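Local structure of putative uncharacterized protein (Ustilago maydis, 4GNX) at residues A296-I301 against Y400-R405. The protein forms part of replication protein A and binds single-stranded DNA through its OB-fold domains, one of which carries a zinc site. Numbering follows the deposited sequence.
With nucleotides of chain G.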
# COMPACT_ATOMS: atom_id res chain seq x y z
N ALA C 296 2.78 -9.29 4.74
CA ALA C 296 2.61 -10.72 4.45
C ALA C 296 1.83 -11.44 5.52
O ALA C 296 1.64 -10.91 6.63
CB ALA C 296 3.95 -11.39 4.23
N THR C 297 1.36 -12.64 5.18
CA THR C 297 0.55 -13.42 6.09
C THR C 297 1.37 -14.59 6.58
O THR C 297 2.00 -15.28 5.78
CB THR C 297 -0.70 -13.98 5.41
OG1 THR C 297 -1.51 -12.90 4.93
CG2 THR C 297 -1.50 -14.81 6.36
N VAL C 298 1.35 -14.82 7.90
CA VAL C 298 2.01 -15.99 8.41
C VAL C 298 1.19 -17.19 7.96
O VAL C 298 0.02 -17.31 8.29
CB VAL C 298 2.25 -15.97 9.94
CG1 VAL C 298 2.74 -17.32 10.43
CG2 VAL C 298 3.27 -14.90 10.30
N VAL C 299 1.84 -18.06 7.20
CA VAL C 299 1.26 -19.30 6.70
C VAL C 299 1.75 -20.54 7.47
O VAL C 299 1.03 -21.54 7.56
CB VAL C 299 1.58 -19.44 5.20
CG1 VAL C 299 1.75 -20.88 4.78
CG2 VAL C 299 0.51 -18.75 4.38
N TYR C 300 2.97 -20.49 8.02
CA TYR C 300 3.54 -21.63 8.76
C TYR C 300 4.64 -21.23 9.73
O TYR C 300 5.49 -20.39 9.41
CB TYR C 300 4.09 -22.69 7.81
CG TYR C 300 4.65 -23.93 8.50
CD1 TYR C 300 3.78 -24.89 9.06
CD2 TYR C 300 6.02 -24.16 8.60
CE1 TYR C 300 4.27 -26.02 9.70
CE2 TYR C 300 6.52 -25.29 9.24
CZ TYR C 300 5.64 -26.22 9.79
OH TYR C 300 6.12 -27.34 10.43
N ILE C 301 4.60 -21.84 10.92
CA ILE C 301 5.70 -21.76 11.89
C ILE C 301 6.27 -23.15 12.09
O ILE C 301 5.53 -24.10 12.34
CB ILE C 301 5.23 -21.16 13.22
CG1 ILE C 301 4.55 -19.81 12.96
CG2 ILE C 301 6.42 -20.94 14.14
CD1 ILE C 301 3.36 -19.50 13.83
N TYR C 400 0.90 -9.21 8.87
CA TYR C 400 1.83 -8.26 9.50
C TYR C 400 2.56 -7.39 8.52
O TYR C 400 2.84 -7.81 7.40
CB TYR C 400 2.89 -8.99 10.34
CG TYR C 400 2.33 -9.78 11.48
CD1 TYR C 400 1.88 -11.08 11.30
CD2 TYR C 400 2.22 -9.21 12.72
CE1 TYR C 400 1.35 -11.79 12.34
CE2 TYR C 400 1.69 -9.92 13.78
CZ TYR C 400 1.26 -11.21 13.58
OH TYR C 400 0.74 -11.90 14.65
N MET C 401 2.90 -6.18 8.96
CA MET C 401 3.98 -5.44 8.33
C MET C 401 5.27 -5.95 8.92
O MET C 401 5.44 -5.95 10.14
CB MET C 401 3.85 -3.95 8.55
CG MET C 401 3.16 -3.20 7.41
SD MET C 401 3.94 -3.37 5.78
CE MET C 401 5.68 -3.23 6.22
N PHE C 402 6.17 -6.42 8.07
CA PHE C 402 7.45 -6.94 8.51
C PHE C 402 8.59 -6.04 8.08
O PHE C 402 8.75 -5.72 6.91
CB PHE C 402 7.70 -8.33 7.91
CG PHE C 402 6.81 -9.40 8.45
CD1 PHE C 402 5.84 -9.97 7.64
CD2 PHE C 402 6.98 -9.88 9.74
CE1 PHE C 402 5.01 -10.97 8.11
CE2 PHE C 402 6.16 -10.89 10.22
CZ PHE C 402 5.18 -11.44 9.41
N ASN C 403 9.40 -5.65 9.04
CA ASN C 403 10.59 -4.90 8.74
C ASN C 403 11.78 -5.84 8.79
O ASN C 403 12.03 -6.49 9.81
CB ASN C 403 10.76 -3.75 9.73
CG ASN C 403 11.82 -2.77 9.29
OD1 ASN C 403 11.98 -2.53 8.10
ND2 ASN C 403 12.56 -2.20 10.25
N CYS C 404 12.51 -5.93 7.69
CA CYS C 404 13.54 -6.94 7.57
C CYS C 404 14.87 -6.45 7.06
O CYS C 404 14.95 -5.44 6.35
CB CYS C 404 13.10 -8.05 6.62
SG CYS C 404 11.43 -8.65 6.87
N ARG C 405 15.90 -7.19 7.44
CA ARG C 405 17.20 -7.12 6.82
C ARG C 405 17.43 -8.43 6.05
O ARG C 405 16.85 -9.47 6.38
CB ARG C 405 18.30 -6.89 7.87
CG ARG C 405 17.98 -7.49 9.24
CD ARG C 405 19.04 -7.15 10.28
NE ARG C 405 20.30 -7.86 10.02
CZ ARG C 405 21.48 -7.54 10.54
NH1 ARG C 405 21.60 -6.51 11.38
NH2 ARG C 405 22.55 -8.26 10.23
P DT G 20 2.63 -29.86 6.55
OP1 DT G 20 1.92 -30.58 7.64
OP2 DT G 20 2.78 -30.53 5.22
O5' DT G 20 1.94 -28.44 6.30
C5' DT G 20 2.00 -27.39 7.30
C4' DT G 20 1.10 -26.22 6.95
O4' DT G 20 1.86 -25.19 6.26
C3' DT G 20 -0.13 -26.51 6.08
O3' DT G 20 -1.33 -26.15 6.78
C2' DT G 20 0.03 -25.62 4.86
C1' DT G 20 1.47 -25.13 4.91
N1 DT G 20 2.44 -25.93 4.13
C2 DT G 20 3.75 -25.52 4.12
O2 DT G 20 4.15 -24.53 4.70
N3 DT G 20 4.59 -26.33 3.39
C4 DT G 20 4.25 -27.47 2.69
O4 DT G 20 5.11 -28.09 2.07
C5 DT G 20 2.85 -27.84 2.75
C7 DT G 20 2.39 -29.07 2.02
C6 DT G 20 2.03 -27.06 3.46
P DT G 19 9.37 -28.75 8.90
OP1 DT G 19 8.66 -27.61 9.53
OP2 DT G 19 10.66 -29.21 9.47
O5' DT G 19 8.36 -29.99 8.96
C5' DT G 19 7.61 -30.45 7.82
C4' DT G 19 6.40 -29.56 7.59
O4' DT G 19 6.78 -28.43 6.78
C3' DT G 19 5.26 -30.21 6.82
O3' DT G 19 4.08 -29.47 7.10
C2' DT G 19 5.69 -29.99 5.38
C1' DT G 19 6.35 -28.62 5.44
N1 DT G 19 7.52 -28.41 4.55
C2 DT G 19 7.91 -27.12 4.30
O2 DT G 19 7.33 -26.14 4.75
N3 DT G 19 9.02 -27.00 3.49
C4 DT G 19 9.75 -28.03 2.93
O4 DT G 19 10.72 -27.77 2.22
C5 DT G 19 9.29 -29.36 3.24
C7 DT G 19 10.02 -30.54 2.68
C6 DT G 19 8.21 -29.49 4.03
P DT G 11 21.10 -3.66 14.54
OP1 DT G 11 20.52 -4.98 14.16
OP2 DT G 11 20.24 -2.66 15.22
O5' DT G 11 22.39 -3.89 15.46
C5' DT G 11 22.97 -5.20 15.69
C4' DT G 11 22.19 -5.98 16.73
O4' DT G 11 21.84 -7.27 16.19
C3' DT G 11 22.95 -6.30 18.01
O3' DT G 11 22.05 -6.52 19.12
C2' DT G 11 23.70 -7.57 17.64
C1' DT G 11 22.77 -8.25 16.64
N1 DT G 11 23.43 -8.81 15.45
C2 DT G 11 22.68 -9.58 14.60
O2 DT G 11 21.50 -9.84 14.79
N3 DT G 11 23.36 -10.04 13.50
C4 DT G 11 24.69 -9.81 13.18
O4 DT G 11 25.16 -10.29 12.15
C5 DT G 11 25.41 -8.98 14.12
C7 DT G 11 26.85 -8.67 13.85
C6 DT G 11 24.75 -8.52 15.19
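Y400 and F402 both hold CG anti to their own carbonyl carbon (chi1 -62° and -69°), which brings both rings to V298 CG2; V298 keeps CG1 anti to its backbone N, leaving CG2, anti to the carbonyl carbon, to meet them. The backbones pair at one antiparallel, hydrogen-bonded bridge, A296 with Y400. A296 N donates to Y400 O at 3.0 Å, and Y400 N returns the bond to A296 O at 2.9 Å; both bonds are nearly straight, and each donor lies nearly along the C=O axis. Beyond it the strands diverge, their short axes running 98° apart, and side chains take over. F402 brings its rim atom CE1 to A296 CB, 4.0 Å away. V298 CG2 comes up to the edge of the same ring, 4.1 Å from CZ, and stands obliquely to the Y400 ring, 4.2 Å from CE1. CB of Y400 sits over one face of the F402 ring, toward its rim.

This is a corner of the curled five-stranded OB barrel: strand 341-352 flanks A296 and V298, and strand 414-426 packs on F402 through I421 and A424. At V299 and Y300, both opposite N349, a classic beta bulge interrupts strand 290-310. Y300, its CG anti to the backbone N, meets the DNA, with CD1 lying 3.4 Å from O4' of DT20 in chain G. At the last residue of segment 400-405, R405 is poorly ordered near DT11 of that chain. One bridge thus pins the strands where they cross, pairing the buried backbone N and O of A296 and Y400 with each other beside apolar packing, while Y300 OH gives one hydrogen bond, 2.7 Å, to OP1 of DT19 in chain G, a sugar-phosphate contact probably indifferent to the base.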